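Local coordinates for B-cell lymphoma 3-encoded protein (Homo sapiens, PDB 1K1A) that regulates transcription of NF-kappa-B target genes, forming complexes with p50 or p52 homodimers, activating transcription in the nucleus and inhibiting nuclear entry of p50 in the cytoplasm, at residues Gly150-Ile155 and Val176-Tyr181; Glu159-Ser164 and Arg193-Leu198; Met165-Leu170 and Val199-Arg204; Ser185-Ala190 and Asp217-Val222. All coordinates share one frame; numbering follows the deposited sequence.

Contact 1: Gly150-Ile155 and Val176-Tyr181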
loop_
_atom_site.group_PDB
_atom_site.type_symbol
_atom_site.label_atom_id
_atom_site.label_comp_id
_atom_site.label_asym_id
_atom_site.label_seq_id
_atom_site.Cartn_x
_atom_site.Cartn_y
_atom_site.Cartn_z
ATOM N N GLY A 150 -11.244 1.412 -9.802
ATOM C CA GLY A 150 -12.377 1.488 -8.900
ATOM C C GLY A 150 -12.454 0.278 -7.978
ATOM O O GLY A 150 -13.515 -0.033 -7.439
ATOM N N ARG A 151 -11.326 -0.402 -7.792
ATOM C CA ARG A 151 -11.268 -1.617 -6.977
ATOM C C ARG A 151 -10.729 -1.383 -5.564
ATOM O O ARG A 151 -9.743 -0.679 -5.384
ATOM C CB ARG A 151 -10.383 -2.658 -7.663
ATOM C CG ARG A 151 -10.981 -3.222 -8.940
ATOM C CD ARG A 151 -9.975 -3.404 -10.067
ATOM N NE ARG A 151 -9.023 -4.480 -9.815
ATOM C CZ ARG A 151 -7.845 -4.579 -10.408
ATOM N NH1 ARG A 151 -7.460 -3.660 -11.282
ATOM N NH2 ARG A 151 -7.044 -5.598 -10.127
ATOM N N SER A 152 -11.380 -1.997 -4.575
ATOM C CA SER A 152 -10.905 -1.959 -3.188
ATOM C C SER A 152 -9.772 -2.960 -3.075
ATOM O O SER A 152 -9.613 -3.801 -3.946
ATOM C CB SER A 152 -12.034 -2.350 -2.232
ATOM O OG SER A 152 -12.412 -3.706 -2.423
ATOM N N PRO A 153 -8.958 -2.855 -2.030
ATOM C CA PRO A 153 -7.887 -3.832 -1.788
ATOM C C PRO A 153 -8.403 -5.281 -1.790
ATOM O O PRO A 153 -7.706 -6.180 -2.267
ATOM C CB PRO A 153 -7.383 -3.444 -0.399
ATOM C CG PRO A 153 -7.621 -1.960 -0.337
ATOM C CD PRO A 153 -8.952 -1.771 -1.032
ATOM N N LEU A 154 -9.605 -5.502 -1.269
ATOM C CA LEU A 154 -10.160 -6.856 -1.229
ATOM C C LEU A 154 -10.300 -7.451 -2.631
ATOM O O LEU A 154 -9.952 -8.614 -2.869
ATOM C CB LEU A 154 -11.510 -6.881 -0.507
ATOM C CG LEU A 154 -12.164 -8.270 -0.409
ATOM C CD1 LEU A 154 -11.233 -9.265 0.270
ATOM C CD2 LEU A 154 -13.501 -8.201 0.309
ATOM N N ILE A 155 -10.807 -6.656 -3.557
ATOM C CA ILE A 155 -10.992 -7.131 -4.922
ATOM C C ILE A 155 -9.635 -7.397 -5.572
ATOM O O ILE A 155 -9.447 -8.416 -6.253
ATOM C CB ILE A 155 -11.868 -6.143 -5.730
ATOM C CG1 ILE A 155 -13.305 -6.180 -5.196
ATOM C CG2 ILE A 155 -11.830 -6.474 -7.218
ATOM C CD1 ILE A 155 -14.186 -5.019 -5.635
ATOM N N VAL A 176 -17.033 -6.904 2.148
ATOM C CA VAL A 176 -16.985 -8.052 1.257
ATOM C C VAL A 176 -17.857 -7.846 -0.003
ATOM O O VAL A 176 -17.660 -8.502 -1.033
ATOM C CB VAL A 176 -17.380 -9.359 2.026
ATOM C CG1 VAL A 176 -18.869 -9.366 2.370
ATOM C CG2 VAL A 176 -16.993 -10.588 1.237
ATOM N N ASN A 177 -18.790 -6.906 0.068
ATOM C CA ASN A 177 -19.672 -6.638 -1.065
ATOM C C ASN A 177 -19.367 -5.358 -1.860
ATOM O O ASN A 177 -20.214 -4.859 -2.602
ATOM C CB ASN A 177 -21.125 -6.674 -0.622
ATOM C CG ASN A 177 -21.561 -8.062 -0.210
ATOM O OD1 ASN A 177 -21.298 -9.039 -0.910
ATOM N ND2 ASN A 177 -22.216 -8.160 0.943
ATOM N N ALA A 178 -18.146 -4.858 -1.733
ATOM C CA ALA A 178 -17.710 -3.719 -2.536
ATOM C C ALA A 178 -17.787 -4.061 -4.029
ATOM O O ALA A 178 -17.534 -5.204 -4.426
ATOM C CB ALA A 178 -16.295 -3.324 -2.157
ATOM N N GLN A 179 -18.139 -3.077 -4.855
ATOM C CA GLN A 179 -18.251 -3.302 -6.306
ATOM C C GLN A 179 -17.316 -2.411 -7.125
ATOM O O GLN A 179 -17.039 -1.263 -6.753
ATOM C CB GLN A 179 -19.688 -3.060 -6.779
ATOM C CG GLN A 179 -20.706 -4.081 -6.304
ATOM C CD GLN A 179 -22.138 -3.638 -6.598
ATOM O OE1 GLN A 179 -22.778 -4.157 -7.515
ATOM N NE2 GLN A 179 -22.624 -2.669 -5.844
ATOM N N MET A 180 -16.858 -2.936 -8.255
ATOM C CA MET A 180 -16.043 -2.175 -9.187
ATOM C C MET A 180 -16.960 -1.309 -10.055
ATOM O O MET A 180 -18.174 -1.406 -9.949
ATOM C CB MET A 180 -15.283 -3.128 -10.093
ATOM C CG MET A 180 -14.366 -4.091 -9.377
ATOM S SD MET A 180 -13.465 -5.111 -10.560
ATOM C CE MET A 180 -14.756 -5.964 -11.300
ATOM N N TYR A 181 -16.374 -0.484 -10.926
ATOM C CA TYR A 181 -17.151 0.363 -11.841
ATOM C C TYR A 181 -18.256 -0.418 -12.578
ATOM O O TYR A 181 -19.378 0.072 -12.750
ATOM C CB TYR A 181 -16.232 1.035 -12.874
ATOM C CG TYR A 181 -15.346 2.138 -12.327
ATOM C CD1 TYR A 181 -15.888 3.220 -11.661
ATOM C CD2 TYR A 181 -13.971 2.104 -12.510
ATOM C CE1 TYR A 181 -15.074 4.243 -11.172
ATOM C CE2 TYR A 181 -13.153 3.118 -12.025
ATOM C CZ TYR A 181 -13.713 4.178 -11.353
ATOM O OH TYR A 181 -12.917 5.186 -10.857
HETATM O O HOH W 1 -14.569 -1.299 -4.872
HETATM O O HOH W 2 -16.345 1.326 -7.752
#
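The ring of Tyr181 lies with one face over Gly150 CA, a CH-pi contact in which CA sits 4.0 Å from the ring centroid and 27° off its normal. Gly150, at positive phi and with no side chain, lets the ring come this close: Tyr181 CE2 is 3.4 Å from Gly150 N, while the hydroxyl reaches on to Ile147 O. Met180 CG, set beside its backbone N (chi1 -59°), lies 3.5 Å from Arg151 CG, the two chains side by side and pointing the same way; the pairing of the Arg151 tip with Glu159 is doubtful in detail. Ile155 CD1 rests 3.6 Å from Ala178 O and 3.9 Å from Met180 CG. Leu154 CD2 lies against Val176 CA at 3.6 Å, and both residues also pack on Leu170. The contact joins the start of ankyrin repeat 5, where Ser152-Pro153-Leu154-Ile155 occupies the place of the family's TPLH motif and Ser152 N-caps helix 153-159, to the loop leading into the next repeat. No direct hydrogen bond spans the segments. Gly150 O and Gln179 O stand 3.8 Å apart, bridged by two waters that each donate to both oxygens; one also accepts a weak bond from Ser152 N. The two carbonyls would probably repel, and the donated water hydrogens offset this, joining the backbones through water beside direct apolar packing.

Contact 2: Glu159-Ser164 and Arg193-Leu198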
loop_
_atom_site.group_PDB
_atom_site.type_symbol
_atom_site.label_atom_id
_atom_site.label_comp_id
_atom_site.label_asym_id
_atom_site.label_seq_id
_atom_site.Cartn_x
_atom_site.Cartn_y
_atom_site.Cartn_z
ATOM N N GLU A 159 -8.488 -11.021 -7.139
ATOM C CA GLU A 159 -7.963 -11.161 -8.501
ATOM C C GLU A 159 -6.546 -11.748 -8.544
ATOM O O GLU A 159 -6.197 -12.484 -9.480
ATOM C CB GLU A 159 -8.029 -9.829 -9.243
ATOM C CG GLU A 159 -9.451 -9.332 -9.418
ATOM C CD GLU A 159 -9.552 -8.108 -10.299
ATOM O OE1 GLU A 159 -8.593 -7.304 -10.324
ATOM O OE2 GLU A 159 -10.601 -7.944 -10.960
ATOM N N ASN A 160 -5.744 -11.452 -7.521
ATOM C CA ASN A 160 -4.387 -11.994 -7.410
ATOM C C ASN A 160 -4.387 -13.422 -6.871
ATOM O O ASN A 160 -3.324 -14.014 -6.663
ATOM C CB ASN A 160 -3.525 -11.130 -6.471
ATOM C CG ASN A 160 -3.369 -9.693 -6.955
ATOM O OD1 ASN A 160 -3.577 -9.386 -8.130
ATOM N ND2 ASN A 160 -2.989 -8.802 -6.039
ATOM N N ASN A 161 -5.577 -13.959 -6.610
ATOM C CA ASN A 161 -5.712 -15.296 -6.034
ATOM C C ASN A 161 -4.844 -15.503 -4.786
ATOM O O ASN A 161 -4.076 -16.458 -4.696
ATOM C CB ASN A 161 -5.431 -16.384 -7.083
ATOM C CG ASN A 161 -5.764 -17.777 -6.577
ATOM O OD1 ASN A 161 -6.706 -17.958 -5.809
ATOM N ND2 ASN A 161 -4.972 -18.770 -6.990
ATOM N N SER A 162 -4.965 -14.586 -3.829
ATOM C CA SER A 162 -4.232 -14.693 -2.575
ATOM C C SER A 162 -5.181 -14.910 -1.401
ATOM O O SER A 162 -5.734 -13.953 -0.847
ATOM C CB SER A 162 -3.391 -13.445 -2.315
ATOM O OG SER A 162 -2.720 -13.570 -1.063
ATOM N N LEU A 163 -5.356 -16.165 -1.024
ATOM C CA LEU A 163 -6.220 -16.512 0.093
ATOM C C LEU A 163 -5.745 -15.865 1.404
ATOM O O LEU A 163 -6.553 -15.491 2.241
ATOM C CB LEU A 163 -6.301 -18.029 0.252
ATOM C CG LEU A 163 -7.225 -18.532 1.357
ATOM C CD1 LEU A 163 -8.654 -18.024 1.152
ATOM C CD2 LEU A 163 -7.196 -20.053 1.417
ATOM N N SER A 164 -4.436 -15.756 1.584
ATOM C CA SER A 164 -3.907 -15.103 2.778
ATOM C C SER A 164 -4.398 -13.650 2.880
ATOM O O SER A 164 -4.924 -13.237 3.918
ATOM C CB SER A 164 -2.373 -15.163 2.798
ATOM O OG SER A 164 -1.932 -16.505 2.961
ATOM N N ARG A 193 -13.956 -17.566 -11.959
ATOM C CA ARG A 193 -12.657 -18.193 -12.196
ATOM C C ARG A 193 -12.523 -19.538 -11.503
ATOM O O ARG A 193 -11.496 -20.206 -11.628
ATOM C CB ARG A 193 -11.532 -17.270 -11.743
ATOM C CG ARG A 193 -11.390 -16.021 -12.568
ATOM C CD ARG A 193 -10.432 -14.999 -11.967
ATOM N NE ARG A 193 -9.144 -15.594 -11.610
ATOM C CZ ARG A 193 -8.114 -14.901 -11.130
ATOM N NH1 ARG A 193 -8.221 -13.593 -10.954
ATOM N NH2 ARG A 193 -6.976 -15.513 -10.832
ATOM N N GLY A 194 -13.549 -19.923 -10.754
ATOM C CA GLY A 194 -13.547 -21.188 -10.045
ATOM C C GLY A 194 -12.478 -21.299 -8.976
ATOM O O GLY A 194 -11.917 -22.376 -8.760
ATOM N N LEU A 195 -12.178 -20.183 -8.318
ATOM C CA LEU A 195 -11.221 -20.176 -7.221
ATOM C C LEU A 195 -11.930 -20.674 -5.960
ATOM O O LEU A 195 -12.327 -19.878 -5.110
ATOM C CB LEU A 195 -10.677 -18.758 -7.002
ATOM C CG LEU A 195 -9.527 -18.272 -7.892
ATOM C CD1 LEU A 195 -9.540 -18.937 -9.252
ATOM C CD2 LEU A 195 -9.544 -16.750 -8.024
ATOM N N LEU A 196 -12.074 -21.996 -5.851
ATOM C CA LEU A 196 -12.833 -22.626 -4.766
ATOM C C LEU A 196 -12.550 -22.142 -3.329
ATOM O O LEU A 196 -13.479 -21.804 -2.619
ATOM C CB LEU A 196 -12.752 -24.156 -4.846
ATOM C CG LEU A 196 -13.175 -24.792 -6.181
ATOM C CD1 LEU A 196 -13.293 -26.290 -6.033
ATOM C CD2 LEU A 196 -14.484 -24.198 -6.710
ATOM N N PRO A 197 -11.293 -22.151 -2.886
ATOM C CA PRO A 197 -10.974 -21.710 -1.520
ATOM C C PRO A 197 -11.455 -20.284 -1.261
ATOM O O PRO A 197 -11.931 -19.983 -0.161
ATOM C CB PRO A 197 -9.446 -21.778 -1.476
ATOM C CG PRO A 197 -9.087 -22.780 -2.530
ATOM C CD PRO A 197 -10.090 -22.584 -3.620
ATOM N N LEU A 198 -11.349 -19.425 -2.273
ATOM C CA LEU A 198 -11.795 -18.043 -2.142
ATOM C C LEU A 198 -13.317 -17.944 -2.115
ATOM O O LEU A 198 -13.877 -17.147 -1.370
ATOM C CB LEU A 198 -11.218 -17.167 -3.260
ATOM C CG LEU A 198 -9.840 -16.549 -2.960
ATOM C CD1 LEU A 198 -8.793 -17.625 -2.750
ATOM C CD2 LEU A 198 -9.409 -15.573 -4.051
#
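Glu159 offers its backbone O to the guanidinium of Arg193: NH1 donates to it at 2.7 Å with an N-H...O angle of 161°, and NH2 adds a weak bond to the same oxygen. The carbonyl oxygen lies in the guanidinium plane, at its edge, while Leu195 CD2 of the same segment as Arg193 sits over one face, 3.7 Å above the plane and offset toward the rim. The Glu159 carboxylate faces Arg151, a pairing doubtful in detail. As this carbonyl ends helix 153-159, the positive charge probably interacts favourably with the negative end of the helix dipole. Asn161 follows with positive phi in a Schellman motif that closes the helix, as Gly194 does for helix 186-193; these are the turns between the paired helices of ankyrin repeats 5 and 6, brought side by side. The Asn161 side chain, its CG anti to the backbone N (chi1 -171°), passes obliquely against two leucines: OD1 is 3.5 Å from Leu195 CG and 3.7 Å from Leu198 CD1. At Leu163, CB touches Leu198 CD1 at 3.9 Å, the two side chains running antiparallel alongside one another, and CD2 meets Pro197 CB at 4.1 Å, crossing the proline at about a right angle.

Contact 3: Met165-Leu170 and Val199-Arg204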
loop_
_atom_site.group_PDB
_atom_site.type_symbol
_atom_site.label_atom_id
_atom_site.label_comp_id
_atom_site.label_asym_id
_atom_site.label_seq_id
_atom_site.Cartn_x
_atom_site.Cartn_y
_atom_site.Cartn_z
ATOM N N MET A 165 -4.229 -12.876 1.811
ATOM C CA MET A 165 -4.648 -11.464 1.830
ATOM C C MET A 165 -6.161 -11.321 1.992
ATOM O O MET A 165 -6.638 -10.419 2.682
ATOM C CB MET A 165 -4.188 -10.725 0.569
ATOM C CG MET A 165 -2.707 -10.412 0.516
ATOM S SD MET A 165 -2.125 -9.388 1.916
ATOM C CE MET A 165 -1.364 -10.593 2.900
ATOM N N VAL A 166 -6.909 -12.203 1.339
ATOM C CA VAL A 166 -8.355 -12.203 1.456
ATOM C C VAL A 166 -8.753 -12.449 2.900
ATOM O O VAL A 166 -9.561 -11.719 3.455
ATOM C CB VAL A 166 -9.015 -13.249 0.513
ATOM C CG1 VAL A 166 -10.476 -13.460 0.883
ATOM C CG2 VAL A 166 -8.889 -12.791 -0.966
ATOM N N GLN A 167 -8.146 -13.451 3.527
ATOM C CA GLN A 167 -8.439 -13.737 4.926
ATOM C C GLN A 167 -8.030 -12.584 5.855
ATOM O O GLN A 167 -8.770 -12.215 6.764
ATOM C CB GLN A 167 -7.793 -15.064 5.354
ATOM C CG GLN A 167 -8.493 -16.295 4.736
ATOM C CD GLN A 167 -7.883 -17.632 5.156
ATOM O OE1 GLN A 167 -6.769 -17.683 5.682
ATOM N NE2 GLN A 167 -8.612 -18.723 4.900
ATOM N N LEU A 168 -6.869 -11.996 5.593
ATOM C CA LEU A 168 -6.357 -10.900 6.412
ATOM C C LEU A 168 -7.253 -9.664 6.335
ATOM O O LEU A 168 -7.558 -9.048 7.353
ATOM C CB LEU A 168 -4.913 -10.559 6.008
ATOM C CG LEU A 168 -4.180 -9.528 6.875
ATOM C CD1 LEU A 168 -4.252 -9.911 8.364
ATOM C CD2 LEU A 168 -2.730 -9.367 6.425
ATOM N N LEU A 169 -7.684 -9.308 5.128
ATOM C CA LEU A 169 -8.535 -8.129 4.954
ATOM C C LEU A 169 -9.927 -8.291 5.565
ATOM O O LEU A 169 -10.454 -7.361 6.186
ATOM C CB LEU A 169 -8.630 -7.738 3.475
ATOM C CG LEU A 169 -7.349 -7.172 2.847
ATOM C CD1 LEU A 169 -7.393 -7.259 1.334
ATOM C CD2 LEU A 169 -7.113 -5.727 3.283
ATOM N N LEU A 170 -10.525 -9.469 5.401
ATOM C CA LEU A 170 -11.851 -9.711 5.954
ATOM C C LEU A 170 -11.791 -9.679 7.473
ATOM O O LEU A 170 -12.698 -9.186 8.139
ATOM C CB LEU A 170 -12.414 -11.046 5.461
ATOM C CG LEU A 170 -12.774 -11.090 3.963
ATOM C CD1 LEU A 170 -13.092 -12.513 3.528
ATOM C CD2 LEU A 170 -13.927 -10.150 3.620
ATOM N N VAL A 199 -13.985 -18.738 -2.944
ATOM C CA VAL A 199 -15.437 -18.733 -2.956
ATOM C C VAL A 199 -15.940 -19.127 -1.569
ATOM O O VAL A 199 -16.819 -18.471 -1.006
ATOM C CB VAL A 199 -16.019 -19.684 -4.035
ATOM C CG1 VAL A 199 -17.541 -19.665 -3.996
ATOM C CG2 VAL A 199 -15.524 -19.282 -5.422
ATOM N N ARG A 200 -15.354 -20.179 -1.005
ATOM C CA ARG A 200 -15.755 -20.650 0.317
ATOM C C ARG A 200 -15.572 -19.568 1.373
ATOM O O ARG A 200 -16.459 -19.348 2.202
ATOM C CB ARG A 200 -14.960 -21.893 0.729
ATOM C CG ARG A 200 -15.397 -23.190 0.040
ATOM C CD ARG A 200 -14.519 -24.397 0.371
ATOM N NE ARG A 200 -14.820 -25.540 -0.487
ATOM C CZ ARG A 200 -13.962 -26.090 -1.334
ATOM N NH1 ARG A 200 -12.721 -25.617 -1.442
ATOM N NH2 ARG A 200 -14.345 -27.117 -2.081
ATOM N N THR A 201 -14.414 -18.915 1.349
ATOM C CA THR A 201 -14.098 -17.874 2.326
ATOM C C THR A 201 -15.039 -16.664 2.218
ATOM O O THR A 201 -15.580 -16.204 3.220
ATOM C CB THR A 201 -12.627 -17.447 2.195
ATOM O OG1 THR A 201 -11.790 -18.435 2.814
ATOM C CG2 THR A 201 -12.351 -16.199 3.015
ATOM N N LEU A 202 -15.226 -16.152 1.005
ATOM C CA LEU A 202 -16.130 -15.015 0.791
ATOM C C LEU A 202 -17.583 -15.310 1.217
ATOM O O LEU A 202 -18.227 -14.482 1.844
ATOM C CB LEU A 202 -16.095 -14.555 -0.673
ATOM C CG LEU A 202 -14.758 -14.023 -1.204
ATOM C CD1 LEU A 202 -14.772 -13.910 -2.727
ATOM C CD2 LEU A 202 -14.409 -12.677 -0.566
ATOM N N VAL A 203 -18.099 -16.481 0.856
ATOM C CA VAL A 203 -19.484 -16.834 1.190
ATOM C C VAL A 203 -19.696 -16.932 2.697
ATOM O O VAL A 203 -20.682 -16.432 3.232
ATOM C CB VAL A 203 -19.925 -18.169 0.522
ATOM C CG1 VAL A 203 -21.271 -18.639 1.089
ATOM C CG2 VAL A 203 -20.011 -18.010 -0.987
ATOM N N ARG A 204 -18.761 -17.559 3.388
ATOM C CA ARG A 204 -18.887 -17.687 4.824
ATOM C C ARG A 204 -18.761 -16.330 5.505
ATOM O O ARG A 204 -19.267 -16.139 6.603
ATOM C CB ARG A 204 -17.836 -18.628 5.376
ATOM C CG ARG A 204 -18.141 -20.080 5.130
ATOM C CD ARG A 204 -17.249 -21.002 5.910
ATOM N NE ARG A 204 -17.596 -22.398 5.693
ATOM C CZ ARG A 204 -16.885 -23.409 6.155
ATOM N NH1 ARG A 204 -15.788 -23.171 6.856
ATOM N NH2 ARG A 204 -17.266 -24.658 5.917
#
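Segments Met165-Leu170 and Val199-Arg204 are both helical, and the axes of these two six-residue pieces are nearly parallel, with 11° between their directions and 10.6 Å between them at closest approach; the nearest CA atoms belong to Gln167 and Thr201, 7.5 Å apart. Across this spacing Thr201 makes the largest single contribution. Its methyl CG2, anti to the backbone N, enters between two residues one helical turn apart, touching Val166 CG1 at 3.9 Å and Leu170 CD1 at 3.8 Å. The Val166 and Thr201 side chains pass alongside, pointing opposite ways, whereas Leu170 comes at an oblique angle. This is the side-by-side stacking of equivalent helices in an ankyrin array: helix 163-171 is the second helix of repeat 5, helix 196-204 that of repeat 6. Deeper in the pair, Leu202 CD2 lies 4.3 Å from both Val166 CG1 and Leu170 CD1, and Leu202 also packs on Val176 in the loop beyond helix 163-171. On the outer side Gln167 reaches over Thr201 at about a right angle. Its NE2 stays 3.8 Å from Thr201 OG1, a contact and not a hydrogen bond. That hydroxyl, anti to the carbonyl carbon (chi1 -78°), turns back to its own helix and forms a weak bond with Pro197 O.

Contact 4: Ser185-Ala190 and Asp217-Val222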
loop_
_atom_site.group_PDB
_atom_site.type_symbol
_atom_site.label_atom_id
_atom_site.label_comp_id
_atom_site.label_asym_id
_atom_site.label_seq_id
_atom_site.Cartn_x
_atom_site.Cartn_y
_atom_site.Cartn_z
ATOM N N SER A 185 -18.436 -7.757 -8.006
ATOM C CA SER A 185 -17.875 -7.859 -6.659
ATOM C C SER A 185 -16.750 -8.890 -6.592
ATOM O O SER A 185 -16.443 -9.556 -7.580
ATOM C CB SER A 185 -18.973 -8.246 -5.669
ATOM O OG SER A 185 -19.458 -9.557 -5.944
ATOM N N ALA A 186 -16.138 -9.021 -5.420
ATOM C CA ALA A 186 -15.109 -10.022 -5.198
ATOM C C ALA A 186 -15.645 -11.404 -5.559
ATOM O O ALA A 186 -14.946 -12.228 -6.160
ATOM C CB ALA A 186 -14.666 -10.004 -3.746
ATOM N N LEU A 187 -16.890 -11.653 -5.195
ATOM C CA LEU A 187 -17.490 -12.967 -5.437
ATOM C C LEU A 187 -17.698 -13.279 -6.929
ATOM O O LEU A 187 -17.557 -14.437 -7.346
ATOM C CB LEU A 187 -18.796 -13.113 -4.652
ATOM C CG LEU A 187 -19.378 -14.522 -4.559
ATOM C CD1 LEU A 187 -18.380 -15.489 -3.960
ATOM C CD2 LEU A 187 -20.678 -14.508 -3.760
ATOM N N HIS A 188 -18.025 -12.263 -7.733
ATOM C CA HIS A 188 -18.133 -12.482 -9.181
ATOM C C HIS A 188 -16.811 -13.033 -9.692
ATOM O O HIS A 188 -16.785 -13.995 -10.447
ATOM C CB HIS A 188 -18.420 -11.188 -9.943
ATOM C CG HIS A 188 -19.798 -10.648 -9.745
ATOM N ND1 HIS A 188 -20.847 -10.953 -10.585
ATOM C CD2 HIS A 188 -20.287 -9.776 -8.836
ATOM C CE1 HIS A 188 -21.929 -10.312 -10.184
ATOM N NE2 HIS A 188 -21.614 -9.588 -9.126
ATOM N N SER A 189 -15.712 -12.403 -9.278
ATOM C CA SER A 189 -14.381 -12.795 -9.734
ATOM C C SER A 189 -14.001 -14.208 -9.318
ATOM O O SER A 189 -13.554 -15.015 -10.156
ATOM C CB SER A 189 -13.319 -11.803 -9.244
ATOM O OG SER A 189 -13.224 -10.686 -10.113
ATOM N N ALA A 190 -14.166 -14.508 -8.033
ATOM C CA ALA A 190 -13.839 -15.830 -7.507
ATOM C C ALA A 190 -14.711 -16.904 -8.141
ATOM O O ALA A 190 -14.225 -17.982 -8.490
ATOM C CB ALA A 190 -13.984 -15.859 -5.980
ATOM N N ASP A 217 -25.474 -9.964 -14.514
ATOM C CA ASP A 217 -25.011 -11.262 -14.026
ATOM C C ASP A 217 -24.830 -11.248 -12.505
ATOM O O ASP A 217 -24.373 -10.250 -11.945
ATOM C CB ASP A 217 -23.654 -11.588 -14.647
ATOM C CG ASP A 217 -23.761 -12.310 -15.967
ATOM O OD1 ASP A 217 -24.870 -12.739 -16.345
ATOM O OD2 ASP A 217 -22.765 -12.503 -16.693
ATOM N N THR A 218 -25.190 -12.348 -11.841
ATOM C CA THR A 218 -24.885 -12.517 -10.417
ATOM C C THR A 218 -23.740 -13.517 -10.324
ATOM O O THR A 218 -23.460 -14.226 -11.288
ATOM C CB THR A 218 -26.095 -13.075 -9.638
ATOM O OG1 THR A 218 -26.499 -14.330 -10.210
ATOM C CG2 THR A 218 -27.314 -12.183 -9.783
ATOM N N PRO A 219 -23.081 -13.596 -9.174
ATOM C CA PRO A 219 -22.002 -14.571 -9.002
ATOM C C PRO A 219 -22.510 -15.984 -9.301
ATOM O O PRO A 219 -21.758 -16.836 -9.782
ATOM C CB PRO A 219 -21.630 -14.420 -7.526
ATOM C CG PRO A 219 -22.013 -13.014 -7.196
ATOM C CD PRO A 219 -23.286 -12.773 -7.968
ATOM N N LEU A 220 -23.785 -16.227 -9.025
ATOM C CA LEU A 220 -24.369 -17.526 -9.309
ATOM C C LEU A 220 -24.367 -17.785 -10.822
ATOM O O LEU A 220 -23.990 -18.868 -11.278
ATOM C CB LEU A 220 -25.793 -17.611 -8.748
ATOM C CG LEU A 220 -26.098 -18.840 -7.892
ATOM C CD1 LEU A 220 -27.608 -19.075 -7.797
ATOM C CD2 LEU A 220 -25.396 -20.073 -8.437
ATOM N N MET A 221 -24.749 -16.773 -11.596
ATOM C CA MET A 221 -24.848 -16.910 -13.050
ATOM C C MET A 221 -23.513 -17.067 -13.774
ATOM O O MET A 221 -23.479 -17.552 -14.900
ATOM C CB MET A 221 -25.633 -15.749 -13.646
ATOM C CG MET A 221 -27.062 -15.686 -13.165
ATOM S SD MET A 221 -27.788 -14.101 -13.494
ATOM C CE MET A 221 -27.591 -14.019 -15.268
ATOM N N VAL A 222 -22.419 -16.645 -13.144
ATOM C CA VAL A 222 -21.107 -16.775 -13.770
ATOM C C VAL A 222 -20.312 -17.952 -13.202
ATOM O O VAL A 222 -19.161 -18.147 -13.561
ATOM C CB VAL A 222 -20.266 -15.483 -13.651
ATOM C CG1 VAL A 222 -21.006 -14.295 -14.255
ATOM C CG2 VAL A 222 -19.879 -15.214 -12.192
#
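The imidazole of His188 has Pro219 over one face: CD lies 3.5 Å above the ring plane, offset toward the rim, and 3.9 Å from the centroid, which makes a CH-pi contact 24° off the normal. At the ring's edge, near its plane, the backbone O of Asp217 comes to 3.0 Å from His188 CE1, a close carbon-oxygen approach, and Ser185 CB of the histidine's own segment also lies at the edge. The two segments are the equivalent parts of neighbouring ankyrin repeats. Ser185-Ala186-Leu187-His188 and Thr218-Pro219-Leu220-Met221 both occupy the place of the TPLH motif, which in repeat 6 begins helix 186-193; in repeat 7 its counterpart is a turn with helical backbone angles. His188 CG is anti to the carbonyl carbon and beside the backbone N (chi1 -71°). The ring's ND1 is buried by the contact with no partner in the model. The acid of Asp217 does not serve it; OD2 binds His215 instead. Pro219 is held from a second direction by Leu187, whose CG, anti to its backbone N (chi1 -167°), packs against Pro219 CB at 3.7 Å with the side chains crossing at about a right angle. The backbone of Pro219 joins in as well, since its O accepts a hydrogen bond from Ser191 OG. Thr218 and Met221 exchange weak bonds within their own turn, Met221 N with Thr218 OG1 and Thr218 N with Met221 SD. Past that turn, Val222 CG2 comes to rest 3.8 Å from His188 O.

From the N terminus, contact 1 opens at Gly150 and closes at Tyr181, bringing the loop that leaves ankyrin repeat 5 back against its beginning. Before it closes, contacts 2 and 3 open on the end of helix 153-159 and on helix 163-171, so both cross it and cross each other; they close on the turn before helix 196-204 and on that helix, joining repeat 5 to repeat 6. Contact 4 opens at Ser185, after contact 1 has closed, crosses contacts 2 and 3, and closes in repeat 7 at Val222. None nests inside another. Side by side along the stack, Leu163 of contact 2 touches Thr201 of contact 3, and Ala178 of contact 1 touches Ser185 of contact 4.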